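Local structure of phosphatidylethanolamine-binding protein (Plasmodium vivax, 2GZQ) at residues I15-L18 with K19-K22; S42-S45 with G46-V49; G115-K118 with N119-T122; E149-K152 with G153-T156; Y179-I182 with Q183-D186. The protein probably binds phosphatidylethanolamine or other phosphate-bearing ligands, as a parasite member of the phosphatidylethanolamine-binding protein family. All blocks are in the same frame, centred on the assembly; numbering follows the deposited sequence.

Contact 1 of 5, residues I15-L18 with K19-K22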
# COMPACT_ATOMS: atom_id res chain seq x y z
N ILE A 15 0.08 -15.65 7.42
CA ILE A 15 1.52 -15.72 7.22
C ILE A 15 1.90 -16.76 6.19
O ILE A 15 2.74 -16.53 5.32
CB ILE A 15 2.23 -15.98 8.57
CG1 ILE A 15 1.98 -14.82 9.55
CG2 ILE A 15 3.69 -16.18 8.40
CD1 ILE A 15 2.48 -13.47 9.06
N GLU A 16 1.28 -17.92 6.27
CA GLU A 16 1.59 -18.97 5.32
C GLU A 16 1.26 -18.56 3.88
O GLU A 16 2.04 -18.85 2.97
CB GLU A 16 0.92 -20.28 5.72
CG GLU A 16 -0.53 -20.36 5.36
CD GLU A 16 -0.75 -21.08 4.05
OE1 GLU A 16 0.20 -21.73 3.57
OE2 GLU A 16 -1.87 -20.99 3.52
N GLU A 17 0.15 -17.87 3.66
CA GLU A 17 -0.21 -17.34 2.35
C GLU A 17 0.86 -16.38 1.84
O GLU A 17 1.27 -16.40 0.67
CB GLU A 17 -1.51 -16.54 2.55
CG GLU A 17 -2.53 -16.59 1.48
CD GLU A 17 -3.77 -15.78 1.86
OE1 GLU A 17 -4.39 -15.23 0.93
OE2 GLU A 17 -4.14 -15.71 3.07
N LEU A 18 1.28 -15.48 2.71
CA LEU A 18 2.28 -14.51 2.32
C LEU A 18 3.64 -15.14 2.03
O LEU A 18 4.35 -14.70 1.12
CB LEU A 18 2.40 -13.41 3.37
CG LEU A 18 1.14 -12.57 3.59
CD1 LEU A 18 1.39 -11.38 4.53
CD2 LEU A 18 0.50 -12.12 2.31
N LYS A 19 3.99 -16.18 2.76
CA LYS A 19 5.21 -16.91 2.47
C LYS A 19 5.12 -17.65 1.14
O LYS A 19 6.06 -17.64 0.36
CB LYS A 19 5.55 -17.85 3.62
CG LYS A 19 6.07 -17.12 4.87
CD LYS A 19 6.51 -18.06 6.01
CE LYS A 19 7.20 -17.30 7.16
NZ LYS A 19 7.71 -18.19 8.26
N ARG A 20 3.98 -18.25 0.85
CA ARG A 20 3.82 -18.97 -0.40
C ARG A 20 4.12 -18.07 -1.59
O ARG A 20 4.75 -18.49 -2.56
CB ARG A 20 2.39 -19.48 -0.49
CG ARG A 20 2.11 -20.32 -1.69
CD ARG A 20 0.65 -20.67 -1.75
NE ARG A 20 -0.10 -19.51 -2.18
CZ ARG A 20 -1.26 -19.11 -1.66
NH1 ARG A 20 -1.83 -19.80 -0.68
NH2 ARG A 20 -1.84 -18.02 -2.14
N GLU A 21 3.61 -16.83 -1.51
CA GLU A 21 3.72 -15.85 -2.59
C GLU A 21 4.99 -15.01 -2.53
O GLU A 21 5.22 -14.14 -3.39
CB GLU A 21 2.49 -14.94 -2.61
CG GLU A 21 1.21 -15.73 -2.75
CD GLU A 21 1.10 -16.48 -4.07
OE1 GLU A 21 1.64 -16.01 -5.10
OE2 GLU A 21 0.49 -17.57 -4.09
N LYS A 22 5.82 -15.28 -1.52
CA LYS A 22 7.06 -14.57 -1.25
C LYS A 22 6.88 -13.09 -0.92
O LYS A 22 7.84 -12.32 -0.94
CB LYS A 22 8.08 -14.78 -2.36
CG LYS A 22 8.46 -16.26 -2.43
CD LYS A 22 9.70 -16.56 -3.23
CE LYS A 22 9.95 -18.05 -3.21
NZ LYS A 22 8.69 -18.82 -3.44
O HOH W 1 -3.88 -16.11 -1.57

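Contact 2 of 5, residues S42-S45 with G46-V49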
# COMPACT_ATOMS: atom_id res chain seq x y z
N SER A 42 -11.92 -1.82 -3.62
CA SER A 42 -12.66 -1.87 -4.88
C SER A 42 -12.26 -0.65 -5.72
O SER A 42 -12.51 0.48 -5.35
CB SER A 42 -14.16 -1.81 -4.60
OG SER A 42 -14.88 -1.82 -5.81
N PHE A 43 -11.65 -0.89 -6.87
CA PHE A 43 -11.43 0.19 -7.83
C PHE A 43 -12.74 0.74 -8.35
O PHE A 43 -12.92 1.96 -8.45
CB PHE A 43 -10.55 -0.28 -8.98
CG PHE A 43 -9.09 -0.29 -8.63
CD1 PHE A 43 -8.37 0.89 -8.67
CD2 PHE A 43 -8.46 -1.46 -8.23
CE1 PHE A 43 -7.04 0.92 -8.34
CE2 PHE A 43 -7.11 -1.45 -7.89
CZ PHE A 43 -6.40 -0.25 -7.94
N LYS A 44 -13.65 -0.17 -8.65
CA LYS A 44 -14.98 0.14 -9.20
C LYS A 44 -15.74 -1.17 -9.11
O LYS A 44 -15.15 -2.22 -8.84
CB LYS A 44 -14.90 0.59 -10.65
CG LYS A 44 -14.25 -0.41 -11.57
CD LYS A 44 -13.83 0.25 -12.88
CE LYS A 44 -12.38 0.71 -12.82
NZ LYS A 44 -12.23 2.12 -13.28
N SER A 45 -17.05 -1.15 -9.37
CA SER A 45 -17.84 -2.35 -9.18
C SER A 45 -17.23 -3.49 -9.98
O SER A 45 -16.99 -3.34 -11.18
CB SER A 45 -19.28 -2.12 -9.62
OG SER A 45 -20.03 -3.31 -9.50
N GLY A 46 -16.98 -4.63 -9.33
CA GLY A 46 -16.49 -5.80 -10.04
C GLY A 46 -14.97 -5.84 -10.18
O GLY A 46 -14.42 -6.73 -10.81
N LYS A 47 -14.27 -4.88 -9.59
CA LYS A 47 -12.82 -4.85 -9.71
C LYS A 47 -12.18 -4.66 -8.36
O LYS A 47 -11.91 -3.54 -7.91
CB LYS A 47 -12.41 -3.77 -10.70
CG LYS A 47 -10.98 -3.86 -11.14
CD LYS A 47 -10.69 -2.73 -12.12
CE LYS A 47 -9.31 -2.81 -12.68
NZ LYS A 47 -9.16 -3.95 -13.63
N GLU A 48 -11.96 -5.77 -7.69
CA GLU A 48 -11.57 -5.82 -6.29
C GLU A 48 -10.17 -6.43 -6.12
O GLU A 48 -9.78 -7.32 -6.88
CB GLU A 48 -12.61 -6.60 -5.50
CG GLU A 48 -13.94 -5.87 -5.39
CD GLU A 48 -15.06 -6.72 -4.82
OE1 GLU A 48 -14.79 -7.82 -4.26
OE2 GLU A 48 -16.23 -6.28 -4.92
N VAL A 49 -9.43 -5.96 -5.14
CA VAL A 49 -8.14 -6.51 -4.79
C VAL A 49 -8.39 -7.55 -3.70
O VAL A 49 -8.87 -7.20 -2.62
CB VAL A 49 -7.22 -5.38 -4.28
CG1 VAL A 49 -5.86 -5.93 -3.82
CG2 VAL A 49 -7.01 -4.35 -5.36
O HOH W 2 -16.73 -3.98 -6.29

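Contact 3 of 5, residues G115-K118 with N119-T122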
# COMPACT_ATOMS: atom_id res chain seq x y z
N GLY A 115 -10.44 7.83 -1.72
CA GLY A 115 -9.08 8.02 -1.29
C GLY A 115 -8.82 9.10 -0.26
O GLY A 115 -7.66 9.30 0.11
N THR A 116 -9.85 9.76 0.26
CA THR A 116 -9.63 10.86 1.20
C THR A 116 -10.89 11.21 1.97
O THR A 116 -12.01 10.85 1.58
CB THR A 116 -9.11 12.07 0.47
OG1 THR A 116 -8.63 13.03 1.43
CG2 THR A 116 -10.16 12.69 -0.40
N ASP A 117 -10.71 11.92 3.08
CA ASP A 117 -11.73 12.58 3.83
C ASP A 117 -11.10 13.71 4.63
O ASP A 117 -9.91 13.98 4.47
CB ASP A 117 -12.52 11.61 4.72
CG ASP A 117 -11.73 11.02 5.85
OD1 ASP A 117 -10.74 11.63 6.28
OD2 ASP A 117 -12.16 9.94 6.33
N LYS A 118 -11.87 14.33 5.52
CA LYS A 118 -11.42 15.51 6.26
C LYS A 118 -10.20 15.25 7.12
O LYS A 118 -9.48 16.19 7.43
CB LYS A 118 -12.55 16.06 7.12
CG LYS A 118 -13.04 15.12 8.20
CD LYS A 118 -14.19 15.70 8.98
CE LYS A 118 -14.49 14.85 10.20
NZ LYS A 118 -15.66 15.34 10.96
N ASN A 119 -10.00 14.00 7.52
CA ASN A 119 -8.91 13.62 8.43
C ASN A 119 -7.60 13.31 7.74
O ASN A 119 -6.57 13.21 8.41
CB ASN A 119 -9.34 12.39 9.24
CG ASN A 119 -10.59 12.63 10.06
OD1 ASN A 119 -11.54 11.84 10.00
ND2 ASN A 119 -10.61 13.71 10.81
N CYS A 120 -7.67 13.09 6.44
CA CYS A 120 -6.55 12.48 5.75
C CYS A 120 -5.57 13.49 5.18
O CYS A 120 -5.93 14.54 4.68
CB CYS A 120 -7.08 11.58 4.65
SG CYS A 120 -7.98 10.15 5.29
N ILE A 121 -4.30 13.14 5.26
CA ILE A 121 -3.23 13.87 4.62
C ILE A 121 -2.73 12.98 3.51
O ILE A 121 -2.27 11.85 3.75
CB ILE A 121 -2.10 14.16 5.62
CG1 ILE A 121 -2.61 14.92 6.83
CG2 ILE A 121 -0.99 14.94 4.92
CD1 ILE A 121 -1.56 15.26 7.86
N THR A 122 -2.78 13.46 2.28
CA THR A 122 -2.24 12.74 1.15
C THR A 122 -0.75 13.06 0.97
O THR A 122 -0.38 14.12 0.48
CB THR A 122 -3.06 13.01 -0.12
OG1 THR A 122 -4.39 12.50 0.08
CG2 THR A 122 -2.46 12.34 -1.32
O HOH W 3 -5.37 10.21 -1.11
O HOH W 4 -6.04 13.92 1.68
O HOH W 5 -11.34 9.25 8.60

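Contact 4 of 5, residues E149-K152 with G153-T156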
# COMPACT_ATOMS: atom_id res chain seq x y z
N GLU A 149 -1.98 9.82 16.03
CA GLU A 149 -2.64 10.97 15.42
C GLU A 149 -1.68 12.15 15.33
O GLU A 149 -1.61 12.85 14.32
CB GLU A 149 -3.90 11.36 16.20
CG GLU A 149 -4.48 12.71 15.77
CD GLU A 149 -5.33 12.61 14.52
OE1 GLU A 149 -5.78 11.49 14.20
OE2 GLU A 149 -5.54 13.66 13.86
N GLU A 150 -0.93 12.39 16.40
CA GLU A 150 -0.05 13.57 16.44
C GLU A 150 1.08 13.49 15.41
O GLU A 150 1.71 14.52 15.12
CB GLU A 150 0.53 13.77 17.83
CG GLU A 150 1.49 12.67 18.26
CD GLU A 150 1.76 12.66 19.76
OE1 GLU A 150 0.80 12.44 20.54
OE2 GLU A 150 2.93 12.85 20.15
N ASN A 151 1.35 12.29 14.89
CA ASN A 151 2.45 12.08 13.94
C ASN A 151 1.98 11.83 12.52
O ASN A 151 2.77 11.53 11.64
CB ASN A 151 3.32 10.88 14.38
CG ASN A 151 4.04 11.13 15.68
OD1 ASN A 151 4.30 12.27 16.03
ND2 ASN A 151 4.39 10.06 16.37
N LYS A 152 0.68 11.95 12.29
CA LYS A 152 0.14 11.56 10.99
C LYS A 152 0.70 12.37 9.83
O LYS A 152 0.72 11.89 8.70
CB LYS A 152 -1.38 11.60 10.98
CG LYS A 152 -1.99 13.01 11.01
CD LYS A 152 -3.52 12.97 10.94
CE LYS A 152 -4.12 14.35 10.78
NZ LYS A 152 -5.57 14.28 10.82
N GLY A 153 1.18 13.58 10.11
CA GLY A 153 1.81 14.41 9.07
C GLY A 153 3.29 14.64 9.30
O GLY A 153 3.87 15.57 8.75
N ASN A 154 3.88 13.78 10.12
CA ASN A 154 5.27 13.87 10.48
C ASN A 154 5.93 12.51 10.31
O ASN A 154 6.35 11.89 11.27
CB ASN A 154 5.38 14.33 11.94
CG ASN A 154 6.78 14.68 12.34
OD1 ASN A 154 7.66 14.82 11.48
ND2 ASN A 154 7.02 14.78 13.64
N VAL A 155 6.00 12.07 9.07
CA VAL A 155 6.49 10.75 8.74
C VAL A 155 7.90 10.93 8.19
O VAL A 155 8.08 11.51 7.10
CB VAL A 155 5.59 10.08 7.69
CG1 VAL A 155 6.13 8.71 7.34
CG2 VAL A 155 4.15 10.04 8.23
N THR A 156 8.90 10.50 8.93
CA THR A 156 10.26 10.58 8.47
C THR A 156 10.39 9.80 7.16
O THR A 156 9.97 8.65 7.10
CB THR A 156 11.18 10.04 9.57
OG1 THR A 156 10.97 10.81 10.77
CG2 THR A 156 12.64 10.09 9.14
O HOH W 6 1.47 15.34 12.36
O HOH W 7 4.85 14.95 15.38

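Contact 5 of 5, residues Y179-I182 with Q183-D186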
# COMPACT_ATOMS: atom_id res chain seq x y z
N TYR A 179 8.32 -1.13 4.24
CA TYR A 179 8.58 -1.70 5.54
C TYR A 179 9.62 -0.84 6.29
O TYR A 179 9.49 -0.58 7.48
CB TYR A 179 9.08 -3.14 5.38
CG TYR A 179 9.36 -3.79 6.72
CD1 TYR A 179 10.64 -3.79 7.27
CD2 TYR A 179 8.33 -4.35 7.47
CE1 TYR A 179 10.88 -4.34 8.51
CE2 TYR A 179 8.57 -4.91 8.70
CZ TYR A 179 9.84 -4.89 9.21
OH TYR A 179 10.13 -5.46 10.43
N ASN A 180 10.66 -0.41 5.57
CA ASN A 180 11.67 0.42 6.22
C ASN A 180 11.06 1.71 6.79
O ASN A 180 11.34 2.10 7.92
CB ASN A 180 12.82 0.71 5.27
CG ASN A 180 13.99 1.37 5.96
OD1 ASN A 180 14.37 0.97 7.05
ND2 ASN A 180 14.60 2.37 5.32
N VAL A 181 10.24 2.38 5.99
CA VAL A 181 9.57 3.58 6.45
C VAL A 181 8.69 3.34 7.67
O VAL A 181 8.73 4.10 8.63
CB VAL A 181 8.77 4.23 5.32
CG1 VAL A 181 7.91 5.36 5.84
CG2 VAL A 181 9.73 4.74 4.24
N ILE A 182 7.96 2.24 7.66
CA ILE A 182 7.10 1.91 8.76
C ILE A 182 7.90 1.69 10.03
O ILE A 182 7.61 2.25 11.09
CB ILE A 182 6.26 0.68 8.37
CG1 ILE A 182 5.24 1.07 7.31
CG2 ILE A 182 5.60 0.00 9.61
CD1 ILE A 182 4.65 -0.11 6.56
N GLN A 183 8.96 0.90 9.95
CA GLN A 183 9.67 0.53 11.16
C GLN A 183 10.47 1.72 11.67
O GLN A 183 10.56 1.94 12.88
CB GLN A 183 10.48 -0.76 11.01
CG GLN A 183 11.60 -0.68 10.07
CD GLN A 183 12.82 -0.14 10.71
OE1 GLN A 183 13.03 -0.28 11.90
NE2 GLN A 183 13.65 0.51 9.91
N MSE A 184 11.04 2.54 10.78
CA MSE A 184 11.85 3.66 11.24
C MSE A 184 10.99 4.77 11.88
O MSE A 184 11.52 5.62 12.60
CB MSE A 184 12.75 4.19 10.11
CG MSE A 184 12.07 5.05 9.04
SE MSE A 184 13.16 5.02 7.33
CE MSE A 184 12.69 6.78 6.77
N ASN A 185 9.68 4.76 11.60
CA ASN A 185 8.72 5.68 12.23
C ASN A 185 7.98 5.06 13.41
O ASN A 185 7.05 5.63 13.95
CB ASN A 185 7.71 6.14 11.18
CG ASN A 185 8.24 7.25 10.34
OD1 ASN A 185 8.27 8.40 10.76
ND2 ASN A 185 8.75 6.90 9.16
N ASP A 186 8.40 3.87 13.80
CA ASP A 186 7.77 3.16 14.93
C ASP A 186 6.27 2.96 14.72
O ASP A 186 5.47 3.03 15.64
CB ASP A 186 8.04 3.88 16.28
CG ASP A 186 9.48 3.82 16.72
OD1 ASP A 186 10.19 2.88 16.34
OD2 ASP A 186 9.91 4.73 17.46

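Contact 1 of 5, residues I15-L18 with K19-K22
Glu-17 and Arg-20 meet one turn apart along the short helix 15-20, whose last turn closes in a Schellman motif at Lys-22. The Arg-20 guanidinium lies across the Glu-17 chain, NH1 coming to 3.9 Å from Glu-17 CG, while CA of Glu-17 sits over one face of the group. The charged ends are joined indirectly: a water donates a hydrogen bond to Glu-17 OE1 at 2.7 Å and accepts one from Arg-20 NH2. At the guanidinium edge, NE and NH2 both grip a single oxygen, Glu-21 OE2, with NE to OE2 at 2.8 Å. This side-on salt bridge fixes the rotation of the guanidinium and keeps the oxygen within 2° of its plane. Arg-20 reaches this place because CG stands anti to the backbone N (chi1 -176°) and the chain bends only at chi3. On another flank Lys-19 runs out extended past Ile-15, its CE 3.9 Å from Ile-15 CG2, and its ammonium group goes on to a salt bridge with Glu-31. Beneath these polar chains, Leu-18 turns into the body of the protein against Phe-192 and Trp-194 of strand 188-198. Glu-17 OE1 also bonds to His-51, and OE2 bonds to the backbone N of Thr-14 just before the helix. Lys-22, with positive phi, ends the helix; its N bonds back to Lys-19 O at 3.0 Å.

Contact 2 of 5, residues S42-S45 with G46-V49
Phe-43 and Lys-47 are tied by their backbones, Phe-43 N donating to Lys-47 O at 2.9 Å, and a type II turn from Lys-44 to Lys-47 closes with Lys-47 N to Lys-44 O, also 2.9 Å. At the head of the turn Gly-46 has positive phi (87°), an angle at which a CB would press on the carbonyl oxygen of Ser-45. The two lysine chains leave side by side and point the same way, Lys-44 CE lying 3.9 Å from Lys-47 CD. Their ammonium groups end apart, Lys-47 NZ bonding to the carbonyls of Asp-56 and Ala-58. Lys-47 CD also rests 4.0 Å from Phe-43 CB, and the Phe-43 ring continues inward until CE2 meets CG2 of Val-49 at 3.8 Å. Across the other face, Ser-42 and Glu-48 form a non-hydrogen-bonded pair. One water bridges there, bonded to Ser-42 OG, accepting from Gly-46 N and donating to Glu-48 OE2 at 2.7 Å; Tyr-40 OH holds the same carboxylate oxygen. Glycine at the third position is characteristic of a type II turn, here linking strand 39-42 to the weakly bonded strand 47-49 at the margin of the four-stranded sheet.

Contact 3 of 5, residues G115-K118 with N119-T122
Asn-119 and Asp-117 are joined in an Asx turn, the Asn-119 backbone N donating to Asp-117 OD1 at 2.8 Å, and these two with Cys-120 carry much of the type I turn around it, which runs from Asp-117 to Cys-120. The N-H reaches the anti side of the carboxylate oxygen, 34° out of its plane, and the same oxygen lies 3.4 Å from Asn-119 CB. Asp-117 can fold back this way because its CG sits between the backbone N and the carbonyl carbon (chi1 68°). The Asn-119 amide stands at a right angle to the carboxylate, and a water donates to both, to Asp-117 OD2 and, at 3.0 Å, to Asn-119 OD1. On its other flank the amide runs beside the Lys-118 chain, ND2 being 3.8 Å from Lys-118 CG. Cys-120 closes the turn by giving its backbone N-H to Asp-117 O at 3.1 Å, the donor standing above the carbonyl plane. Its CB lies 3.9 Å from Thr-116 OG1, which a second water links to Thr-122 OG1; a third water joins that hydroxyl to Gly-115 O. The turn thus carries the chain from strand 111-113 of the smaller sheet into 121-124, an outermost strand of the larger one, where Cys-120 packs on Val-104 and Ile-107 of strand 99-107.

Contact 4 of 5, residues E149-K152 with G153-T156
Lys-152 meets Gly-153 at the centre of a type I turn from Asn-151 to Asn-154, which follows directly on a 3-10 turn at 149-151. Its CB is 3.4 Å from Gly-153 N, and CG, placed between the backbone N and carbonyl carbon (chi1 71°), is 3.3 Å from that nitrogen. CG also touches CD1 of Ile-121, one of the points where the loop leans on strand 121-124. From there CD and CE continue fully extended, carrying the ammonium group back alongside the 3-10 turn. At the tip NZ makes a salt bridge with Glu-149 OE2, 3.1 Å away on the syn side of the carboxylate, and it also bonds to the carbonyl oxygen of Asn-119. One charged nitrogen therefore ties the beginning of the loop to the neighbouring turn. The turn itself is closed by Asn-154 N bonding to Asn-151 O at 2.9 Å, with the donor well above the carbonyl plane. Val-155 then brings CG2 to 3.9 Å from Lys-152 O, which accepts a hydrogen bond from Ser-105 OG, and packs inward on Leu-123 and Val-181. Two waters complete the polar links across the turn. One accepts from Gly-153 N while donating to Glu-150 O; the other joins the two asparagine side chains, donating to Asn-151 OD1 and accepting from Asn-154 ND2, each at 2.8 Å.

Contact 5 of 5, residues Y179-I182 with Q183-D186
The Asn-180 and Gln-183 amides lie nearly parallel, their planes 20° apart, and Gln-183 NE2 donates to Asn-180 OD1 at 3.0 Å; the oxygen lies close to the Gln-183 amide plane, while NE2 is tilted 29° from the plane of the Asn-180 carbonyl. Selenium of Met-184, a selenomethionine, comes to 3.6 Å from Asn-180 ND2, whose hydrogen-bond partner is the carbonyl of Cys-175. The Tyr-179 ring meets Gln-183 obliquely, its CE1 standing 4.0 Å from CG. Gln-183 reaches both neighbours because CG lies between the backbone N and carbonyl carbon (chi1 66°) and the chain bends again at chi2, folding it back over the preceding turn. All this decorates the last turns of helix 178-184, which ends in a Schellman motif with Asp-186, at positive phi, as its C-prime residue. Asn-185 is the first residue to leave helical angles, and it takes hold of Val-181 O twice. Its amide ND2 gives a nearly straight bond of 2.8 Å, while its backbone N reaches the same oxygen at 3.2 Å from the opposite face of the carbonyl plane. The asparagine chain runs beside Val-181, and its remaining amide atom, OD1, accepts from the backbone N of Thr-156. Ile-182 faces the sheet, resting on Ile-143 and Ser-145 of strand 138-148 and on Ile-189 of strand 188-198.

All five contacts are local, yet they show how chemistry follows position. Contacts 1, 3 and 4 lie at the surface, 1 and 4 with salt bridges and all three with bridging waters; contacts 2 and 5 are partly buried, with apolar side chains meeting inside them, though contact 2 also holds a water. Contacts 1 and 5 are both helix ends closed by Schellman motifs, about 21 Å apart between centres; the other three are turns, type II in contact 2 and type I in contacts 3 and 4. Contact 4 touches both contact 3 and contact 5 and so joins the two. Contacts 1 and 4 lie on opposite sides of the chain's centre.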